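Local atomic coordinates of thiamine pyrophosphokinase (Candida albicans, PDB entry 2G9Z), a protein that transfers a pyrophosphate group to thiamine, probably from ATP with magnesium, to make the coenzyme thiamine pyrophosphate. Residues L227-N231 and D329-M333; T287-L291 and N302-E306. One frame throughout, in Å; residues are numbered along the deposited sequence.

Contact 1 of 2, residues L227-N231 and D329-M333; sequences LYIMN and DDIVM
Asn231 and Asp330 make the principal polar link: Asn231 ND2 gives a hydrogen bond to Asp330 OD2 at 2.7 Å. The acceptor lies almost in the Asn231 amide plane, yet ND2 comes from above the carboxylate plane, 46° out of it, and the two planes are steeply turned against each other. With CG anti to the backbone N (chi1 -173°), the Asn231 amide reaches off the helix to the carboxylate. One water donates to Asp330 OD2 at 2.6 Å and to Tyr228 O, extending the link to the helix backbone. A second donates to Asp330 OD1 and accepts a weak bond from Asn231 ND2; OD1 is also bonded to the backbone N of Lys253.

The partners are helix 217-233, whose segment here belongs to the thiamine pyrophosphokinase catalytic domain, and the start of strand 331-336, in the vitamin B1 binding domain. Their short segments run at 121° with axes 10.2 Å apart, a spacing bridged by side chains as the helix packs across the sheet.

Apolar contact centres on Val332 CG2, which lies 3.6 Å from Tyr228 CZ, oblique to the ring, and 3.9 Å from Leu227 CD2. The Tyr228 ring edge meets Asp330 O, 3.7 Å from CE1 and near the ring plane. The phenol oxygen has a stronger partner in the backbone N of Leu283; from Val332 N, at 3.4 Å from Tyr228 OH, it receives a weak, bent bond. Leu308 of the second subunit also packs on Tyr228.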
ATOM      1  N   LEU A 227       4.485   9.753  -6.894  1.00 15.88           N
ATOM      2  CA  LEU A 227       5.141   9.050  -7.993  1.00 16.27           C
ATOM      3  C   LEU A 227       4.495   9.473  -9.313  1.00 16.91           C
ATOM      4  O   LEU A 227       5.190   9.841 -10.265  1.00 18.35           O
ATOM      5  CB  LEU A 227       5.005   7.533  -7.806  1.00 16.44           C
ATOM      6  CG  LEU A 227       5.536   6.635  -8.932  1.00 16.12           C
ATOM      7  CD1 LEU A 227       7.046   6.819  -9.089  1.00 13.77           C
ATOM      8  CD2 LEU A 227       5.199   5.179  -8.616  1.00 15.66           C
ATOM      9  N   TYR A 228       3.164   9.429  -9.354  1.00 14.61           N
ATOM     10  CA  TYR A 228       2.404   9.806 -10.545  1.00 16.24           C
ATOM     11  C   TYR A 228       2.549  11.292 -10.872  1.00 16.52           C
ATOM     12  O   TYR A 228       2.686  11.670 -12.038  1.00 19.04           O
ATOM     13  CB  TYR A 228       0.918   9.497 -10.348  1.00 13.55           C
ATOM     14  CG  TYR A 228       0.514   8.053 -10.565  1.00 13.97           C
ATOM     15  CD1 TYR A 228       0.421   7.517 -11.854  1.00 14.34           C
ATOM     16  CD2 TYR A 228       0.164   7.242  -9.490  1.00 14.98           C
ATOM     17  CE1 TYR A 228      -0.023   6.208 -12.060  1.00 14.35           C
ATOM     18  CE2 TYR A 228      -0.277   5.932  -9.683  1.00 14.01           C
ATOM     19  CZ  TYR A 228      -0.372   5.426 -10.970  1.00 13.25           C
ATOM     20  OH  TYR A 228      -0.846   4.155 -11.162  1.00 12.17           O
ATOM     21  N   ILE A 229       2.489  12.129  -9.842  1.00 17.01           N
ATOM     22  CA  ILE A 229       2.608  13.573 -10.019  1.00 17.63           C
ATOM     23  C   ILE A 229       3.993  13.947 -10.525  1.00 19.37           C
ATOM     24  O   ILE A 229       4.128  14.752 -11.449  1.00 19.46           O
ATOM     25  CB  ILE A 229       2.320  14.331  -8.689  1.00 17.14           C
ATOM     26  CG1 ILE A 229       0.826  14.245  -8.354  1.00 16.29           C
ATOM     27  CG2 ILE A 229       2.760  15.789  -8.800  1.00 19.04           C
ATOM     28  CD1 ILE A 229       0.453  14.846  -6.998  1.00 15.86           C
ATOM     29  N   MET A 230       5.026  13.359  -9.931  1.00 18.23           N
ATOM     30  CA  MET A 230       6.383  13.673 -10.337  1.00 19.86           C
ATOM     31  C   MET A 230       6.679  13.306 -11.780  1.00 20.60           C
ATOM     32  O   MET A 230       7.441  14.005 -12.450  1.00 17.13           O
ATOM     33  CB  MET A 230       7.391  12.988  -9.413  1.00 19.47           C
ATOM     34  CG  MET A 230       7.319  13.488  -7.977  1.00 20.78           C
ATOM     35  SD  MET A 230       8.574  12.742  -6.945  1.00 26.27           S
ATOM     36  CE  MET A 230       7.964  11.066  -6.828  1.00 28.02           C
ATOM     37  N   ASN A 231       6.089  12.216 -12.265  1.00 19.56           N
ATOM     38  CA  ASN A 231       6.340  11.809 -13.641  1.00 21.36           C
ATOM     39  C   ASN A 231       5.625  12.745 -14.591  1.00 22.63           C
ATOM     40  O   ASN A 231       6.097  13.006 -15.693  1.00 22.38           O
ATOM     41  CB  ASN A 231       5.867  10.381 -13.913  1.00 18.25           C
ATOM     42  CG  ASN A 231       6.269   9.903 -15.296  1.00 20.23           C
ATOM     43  OD1 ASN A 231       7.454   9.823 -15.608  1.00 20.57           O
ATOM     44  ND2 ASN A 231       5.285   9.601 -16.136  1.00 19.08           N
ATOM     45  N   ASP A 329      -1.827   4.674 -20.466  1.00 19.89           N
ATOM     46  CA  ASP A 329      -1.550   5.757 -19.517  1.00 20.06           C
ATOM     47  C   ASP A 329      -0.586   5.238 -18.469  1.00 18.55           C
ATOM     48  O   ASP A 329      -0.440   4.022 -18.304  1.00 16.43           O
ATOM     49  CB  ASP A 329      -2.832   6.214 -18.818  1.00 22.01           C
ATOM     50  CG  ASP A 329      -3.347   7.528 -19.350  1.00 27.21           C
ATOM     51  OD1 ASP A 329      -2.575   8.508 -19.347  1.00 29.18           O
ATOM     52  OD2 ASP A 329      -4.523   7.581 -19.764  1.00 31.64           O
ATOM     53  N   ASP A 330       0.066   6.149 -17.753  1.00 18.66           N
ATOM     54  CA  ASP A 330       1.017   5.742 -16.727  1.00 17.40           C
ATOM     55  C   ASP A 330       0.362   4.746 -15.779  1.00 16.95           C
ATOM     56  O   ASP A 330      -0.823   4.859 -15.456  1.00 16.88           O
ATOM     57  CB  ASP A 330       1.508   6.944 -15.908  1.00 18.56           C
ATOM     58  CG  ASP A 330       2.379   7.904 -16.712  1.00 21.29           C
ATOM     59  OD1 ASP A 330       2.821   7.550 -17.829  1.00 20.24           O
ATOM     60  OD2 ASP A 330       2.634   9.019 -16.208  1.00 23.27           O
ATOM     61  N   ILE A 331       1.135   3.762 -15.342  1.00 15.02           N
ATOM     62  CA  ILE A 331       0.626   2.775 -14.411  1.00 13.09           C
ATOM     63  C   ILE A 331       1.777   2.225 -13.587  1.00 12.21           C
ATOM     64  O   ILE A 331       2.891   2.041 -14.083  1.00 11.64           O
ATOM     65  CB  ILE A 331      -0.117   1.623 -15.146  1.00 13.98           C
ATOM     66  CG1 ILE A 331      -0.752   0.668 -14.119  1.00 13.41           C
ATOM     67  CG2 ILE A 331       0.845   0.880 -16.064  1.00 14.55           C
ATOM     68  CD1 ILE A 331      -1.659  -0.412 -14.747  1.00 12.45           C
ATOM     69  N   VAL A 332       1.498   1.979 -12.317  1.00 11.30           N
ATOM     70  CA  VAL A 332       2.490   1.459 -11.392  1.00 13.28           C
ATOM     71  C   VAL A 332       2.748  -0.031 -11.582  1.00 13.66           C
ATOM     72  O   VAL A 332       1.829  -0.802 -11.837  1.00 13.91           O
ATOM     73  CB  VAL A 332       2.034   1.662  -9.928  1.00 13.79           C
ATOM     74  CG1 VAL A 332       2.940   0.890  -8.980  1.00 12.94           C
ATOM     75  CG2 VAL A 332       2.033   3.145  -9.586  1.00 15.78           C
ATOM     76  N   MET A 333       4.010  -0.423 -11.450  1.00 14.25           N
ATOM     77  CA  MET A 333       4.383  -1.827 -11.524  1.00 13.47           C
ATOM     78  C   MET A 333       5.307  -2.161 -10.356  1.00 12.77           C
ATOM     79  O   MET A 333       6.202  -1.389 -10.013  1.00 11.93           O
ATOM     80  CB  MET A 333       5.101  -2.162 -12.840  1.00 14.98           C
ATOM     81  CG  MET A 333       5.651  -3.593 -12.867  1.00 15.77           C
ATOM     82  SD  MET A 333       6.184  -4.168 -14.511  1.00 16.72           S
ATOM     83  CE  MET A 333       5.550  -5.835 -14.524  1.00 18.35           C
TER
HETATM   84  O   HOH W   1       1.563  10.213 -14.099  1.00 22.24           O
HETATM   85  O   HOH W   2       4.203   9.437 -19.197  1.00 29.78           O

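Contact 2 of 2, residues T287-L291 and N302-E306; sequences TPIIL and NWKTE. With VNP (3-[(4-amino-2-methylpyrimidin-5-yl)methyl]-5-(2-{[hydroxy(phosphonoamino)phosphoryl]oxy}ethyl)-4-methyl-1,3-thiazol-3-I um), chain N.
Strands 289-291 and 303-305 pair antiparallel through four backbone hydrogen bonds, which run from Ile289 N–Thr305 O at one end (2.9 Å, nearly straight at 175°) to Trp303 N–Leu291 O at the other (3.0 Å). Ile290 and Lys304 form the non-hydrogen-bonded pair between them. Asn302 and Trp303 both oppose Leu291, the geometry of a G1 beta bulge, with Asn302 at positive phi (50°).

On the face carrying Leu291, Trp303 and Thr305, Leu291 CD1 lies 3.7 Å from Thr305 CG2 and meets the Trp303 ring at its edge, 4.3 Å from CE3. One face of that indole receives the pyrimidine methyl of the bound thiamine pyrophosphate analogue, VNP CM2 lying 3.7 Å from Trp303 CZ2 and offset toward the rim. Trp303 CG is anti to the backbone N (chi1 -159°), which turns the ring toward the ligand. Beyond the paired residues, Pro288 CB packs 3.9 Å from Glu306 CD, beside a weak Thr287 OG1 to Glu306 OE1 bond.

Strand 303-305 is the outermost strand of its mixed sheet within this chain; strand 289-294 separates it from strand 322-327, whose Cys327 touches the side chains of Ile289 and Leu291.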
ATOM      1  N   THR A 287      -8.633   6.258 -15.707  1.00 36.75           N
ATOM      2  CA  THR A 287      -9.139   4.895 -15.830  1.00 37.24           C
ATOM      3  C   THR A 287     -10.199   4.774 -16.924  1.00 35.67           C
ATOM      4  O   THR A 287     -10.957   5.710 -17.172  1.00 37.63           O
ATOM      5  CB  THR A 287      -9.770   4.432 -14.506  1.00 37.54           C
ATOM      6  OG1 THR A 287     -11.077   5.004 -14.375  1.00 41.11           O
ATOM      7  CG2 THR A 287      -8.927   4.897 -13.331  1.00 39.96           C
ATOM      8  N   PRO A 288     -10.252   3.616 -17.601  1.00 33.36           N
ATOM      9  CA  PRO A 288      -9.374   2.466 -17.379  1.00 32.24           C
ATOM     10  C   PRO A 288      -8.105   2.565 -18.219  1.00 30.86           C
ATOM     11  O   PRO A 288      -8.009   3.391 -19.128  1.00 30.63           O
ATOM     12  CB  PRO A 288     -10.240   1.289 -17.801  1.00 31.62           C
ATOM     13  CG  PRO A 288     -10.996   1.859 -18.946  1.00 33.42           C
ATOM     14  CD  PRO A 288     -11.406   3.228 -18.434  1.00 33.52           C
ATOM     15  N   ILE A 289      -7.138   1.712 -17.907  1.00 27.47           N
ATOM     16  CA  ILE A 289      -5.876   1.679 -18.624  1.00 24.70           C
ATOM     17  C   ILE A 289      -5.822   0.395 -19.442  1.00 24.29           C
ATOM     18  O   ILE A 289      -6.085  -0.689 -18.924  1.00 23.18           O
ATOM     19  CB  ILE A 289      -4.688   1.732 -17.635  1.00 24.15           C
ATOM     20  CG1 ILE A 289      -4.639   3.114 -16.976  1.00 25.83           C
ATOM     21  CG2 ILE A 289      -3.384   1.417 -18.352  1.00 22.71           C
ATOM     22  CD1 ILE A 289      -3.492   3.309 -16.022  1.00 25.86           C
ATOM     23  N   ILE A 290      -5.499   0.526 -20.726  1.00 23.73           N
ATOM     24  CA  ILE A 290      -5.415  -0.629 -21.613  1.00 22.81           C
ATOM     25  C   ILE A 290      -3.989  -1.147 -21.603  1.00 21.10           C
ATOM     26  O   ILE A 290      -3.051  -0.385 -21.822  1.00 20.12           O
ATOM     27  CB  ILE A 290      -5.764  -0.264 -23.072  1.00 25.09           C
ATOM     28  CG1 ILE A 290      -7.071   0.526 -23.128  1.00 25.06           C
ATOM     29  CG2 ILE A 290      -5.877  -1.537 -23.904  1.00 25.34           C
ATOM     30  CD1 ILE A 290      -8.272  -0.242 -22.673  1.00 29.69           C
ATOM     31  N   LEU A 291      -3.830  -2.445 -21.369  1.00 20.20           N
ATOM     32  CA  LEU A 291      -2.502  -3.044 -21.326  1.00 18.35           C
ATOM     33  C   LEU A 291      -2.247  -4.126 -22.376  1.00 18.11           C
ATOM     34  O   LEU A 291      -3.147  -4.864 -22.775  1.00 19.23           O
ATOM     35  CB  LEU A 291      -2.252  -3.652 -19.944  1.00 16.95           C
ATOM     36  CG  LEU A 291      -2.313  -2.757 -18.702  1.00 18.83           C
ATOM     37  CD1 LEU A 291      -2.293  -3.627 -17.445  1.00 15.37           C
ATOM     38  CD2 LEU A 291      -1.150  -1.791 -18.711  1.00 16.55           C
ATOM     39  N   ASN A 302      -4.824  -5.897 -25.001  1.00 20.00           N
ATOM     40  CA  ASN A 302      -5.998  -5.029 -24.958  1.00 20.69           C
ATOM     41  C   ASN A 302      -6.814  -5.275 -23.690  1.00 21.68           C
ATOM     42  O   ASN A 302      -8.045  -5.219 -23.705  1.00 21.50           O
ATOM     43  CB  ASN A 302      -6.857  -5.276 -26.198  1.00 22.86           C
ATOM     44  CG  ASN A 302      -6.111  -4.971 -27.486  1.00 25.91           C
ATOM     45  OD1 ASN A 302      -5.678  -3.842 -27.713  1.00 27.01           O
ATOM     46  ND2 ASN A 302      -5.951  -5.981 -28.330  1.00 25.39           N
ATOM     47  N   TRP A 303      -6.106  -5.531 -22.594  1.00 21.11           N
ATOM     48  CA  TRP A 303      -6.714  -5.817 -21.300  1.00 20.98           C
ATOM     49  C   TRP A 303      -6.926  -4.527 -20.507  1.00 21.68           C
ATOM     50  O   TRP A 303      -5.957  -3.845 -20.152  1.00 20.83           O
ATOM     51  CB  TRP A 303      -5.797  -6.765 -20.528  1.00 20.37           C
ATOM     52  CG  TRP A 303      -6.455  -7.535 -19.438  1.00 20.69           C
ATOM     53  CD1 TRP A 303      -7.312  -8.588 -19.579  1.00 20.57           C
ATOM     54  CD2 TRP A 303      -6.269  -7.351 -18.031  1.00 19.40           C
ATOM     55  NE1 TRP A 303      -7.666  -9.077 -18.344  1.00 22.64           N
ATOM     56  CE2 TRP A 303      -7.041  -8.334 -17.376  1.00 21.21           C
ATOM     57  CE3 TRP A 303      -5.521  -6.452 -17.260  1.00 20.21           C
ATOM     58  CZ2 TRP A 303      -7.088  -8.445 -15.981  1.00 19.88           C
ATOM     59  CZ3 TRP A 303      -5.567  -6.559 -15.874  1.00 17.88           C
ATOM     60  CH2 TRP A 303      -6.345  -7.549 -15.251  1.00 21.55           C
ATOM     61  N   LYS A 304      -8.190  -4.205 -20.230  1.00 21.16           N
ATOM     62  CA  LYS A 304      -8.552  -2.990 -19.496  1.00 21.18           C
ATOM     63  C   LYS A 304      -8.467  -3.191 -17.989  1.00 20.32           C
ATOM     64  O   LYS A 304      -9.104  -4.088 -17.434  1.00 19.27           O
ATOM     65  CB  LYS A 304      -9.976  -2.555 -19.848  1.00 23.07           C
ATOM     66  CG  LYS A 304     -10.229  -2.363 -21.327  1.00 27.53           C
ATOM     67  CD  LYS A 304     -11.688  -2.050 -21.592  1.00 30.03           C
ATOM     68  CE  LYS A 304     -11.984  -2.026 -23.081  1.00 34.00           C
ATOM     69  NZ  LYS A 304     -13.438  -1.839 -23.351  1.00 36.77           N
ATOM     70  N   THR A 305      -7.692  -2.339 -17.330  1.00 19.05           N
ATOM     71  CA  THR A 305      -7.521  -2.443 -15.889  1.00 18.08           C
ATOM     72  C   THR A 305      -7.889  -1.163 -15.141  1.00 17.72           C
ATOM     73  O   THR A 305      -7.657  -0.051 -15.622  1.00 18.14           O
ATOM     74  CB  THR A 305      -6.066  -2.819 -15.538  1.00 16.14           C
ATOM     75  OG1 THR A 305      -5.964  -3.050 -14.127  1.00 15.72           O
ATOM     76  CG2 THR A 305      -5.103  -1.701 -15.948  1.00 16.49           C
ATOM     77  N   GLU A 306      -8.476  -1.329 -13.962  1.00 18.40           N
ATOM     78  CA  GLU A 306      -8.855  -0.189 -13.138  1.00 19.41           C
ATOM     79  C   GLU A 306      -9.302  -0.667 -11.766  1.00 17.72           C
ATOM     80  O   GLU A 306      -9.686  -1.825 -11.598  1.00 15.22           O
ATOM     81  CB  GLU A 306      -9.986   0.609 -13.809  1.00 22.14           C
ATOM     82  CG  GLU A 306     -11.345  -0.083 -13.836  1.00 27.18           C
ATOM     83  CD  GLU A 306     -12.392   0.722 -14.598  1.00 31.78           C
ATOM     84  OE1 GLU A 306     -12.465   1.955 -14.402  1.00 35.92           O
ATOM     85  OE2 GLU A 306     -13.149   0.124 -15.388  1.00 35.69           O
TER
HETATM   86  O2G VNP N 601       0.768 -17.116  -5.802  1.00 23.52           O
HETATM   87  PG  VNP N 601       0.887 -15.881  -4.781  1.00 22.16           P
HETATM   88  O3G VNP N 601       1.703 -14.792  -5.365  1.00 24.39           O
HETATM   89  O1G VNP N 601       1.557 -16.479  -3.445  1.00 26.22           O
HETATM   90  N3B VNP N 601      -0.613 -15.382  -4.405  1.00 20.41           N
HETATM   91  PB  VNP N 601      -1.718 -16.571  -4.362  1.00 20.46           P
HETATM   92  O2B VNP N 601      -2.967 -16.029  -3.781  1.00 19.71           O
HETATM   93  O1B VNP N 601      -1.104 -17.741  -3.698  1.00 19.22           O
HETATM   94  O1  VNP N 601      -1.962 -16.941  -5.911  1.00 21.01           O
HETATM   95  C7  VNP N 601      -2.460 -16.019  -6.888  1.00 21.45           C
HETATM   96  C12 VNP N 601      -3.192 -16.859  -7.936  1.00 20.34           C
HETATM   97  C11 VNP N 601      -3.705 -16.128  -9.181  1.00 19.11           C
HETATM   98  C10 VNP N 601      -2.660 -15.771 -10.240  1.00 15.29           C
HETATM   99  CM4 VNP N 601      -1.401 -16.609 -10.477  1.00 13.85           C
HETATM  100  S1  VNP N 601      -4.506 -14.506  -8.955  1.00 19.00           S
HETATM  101  C9  VNP N 601      -3.978 -13.935 -10.522  1.00 17.22           C
HETATM  102  N5  VNP N 601      -2.928 -14.654 -10.925  1.00 16.83           N
HETATM  103  C7A VNP N 601      -2.039 -14.212 -12.012  1.00 14.78           C
HETATM  104  C5A VNP N 601      -2.727 -13.314 -13.044  1.00 14.36           C
HETATM  105  C6A VNP N 601      -2.212 -12.030 -13.183  1.00 14.36           C
HETATM  106  N1A VNP N 601      -2.673 -11.208 -14.107  1.00 15.72           N
HETATM  107  C2A VNP N 601      -3.654 -11.586 -14.938  1.00 13.40           C
HETATM  108  CM2 VNP N 601      -4.140 -10.621 -16.022  1.00 16.52           C
HETATM  109  N3A VNP N 601      -4.189 -12.810 -14.837  1.00 12.71           N
HETATM  110  C4A VNP N 601      -3.751 -13.679 -13.914  1.00 14.92           C
HETATM  111  N4A VNP N 601      -4.305 -14.887 -13.850  1.00 17.29           N

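Contact 2 is nested within the chain loop closed by contact 1, and their centres lie 14 Å apart. Ile331 joins them directly: its CD1 is 3.9 Å from Thr305 CG2, and its CB is 3.9 Å from Ile289 CD1. This side chain leaves the strand away from helix segment 227-231, so residues 329-333 meet the helix on one side and the 287-291/302-306 pair on the other. Only contact 2 holds a residue of the ligand pocket, Trp303; the Ile331 side chain stays about 11 Å from a bound VNP. Both contacts touch the second subunit, whose Gln151, Asp155 and Arg216 also hydrogen-bond the ligand beside Trp303, with Ser312 and Arg316 of this chain, placing that site between subunits.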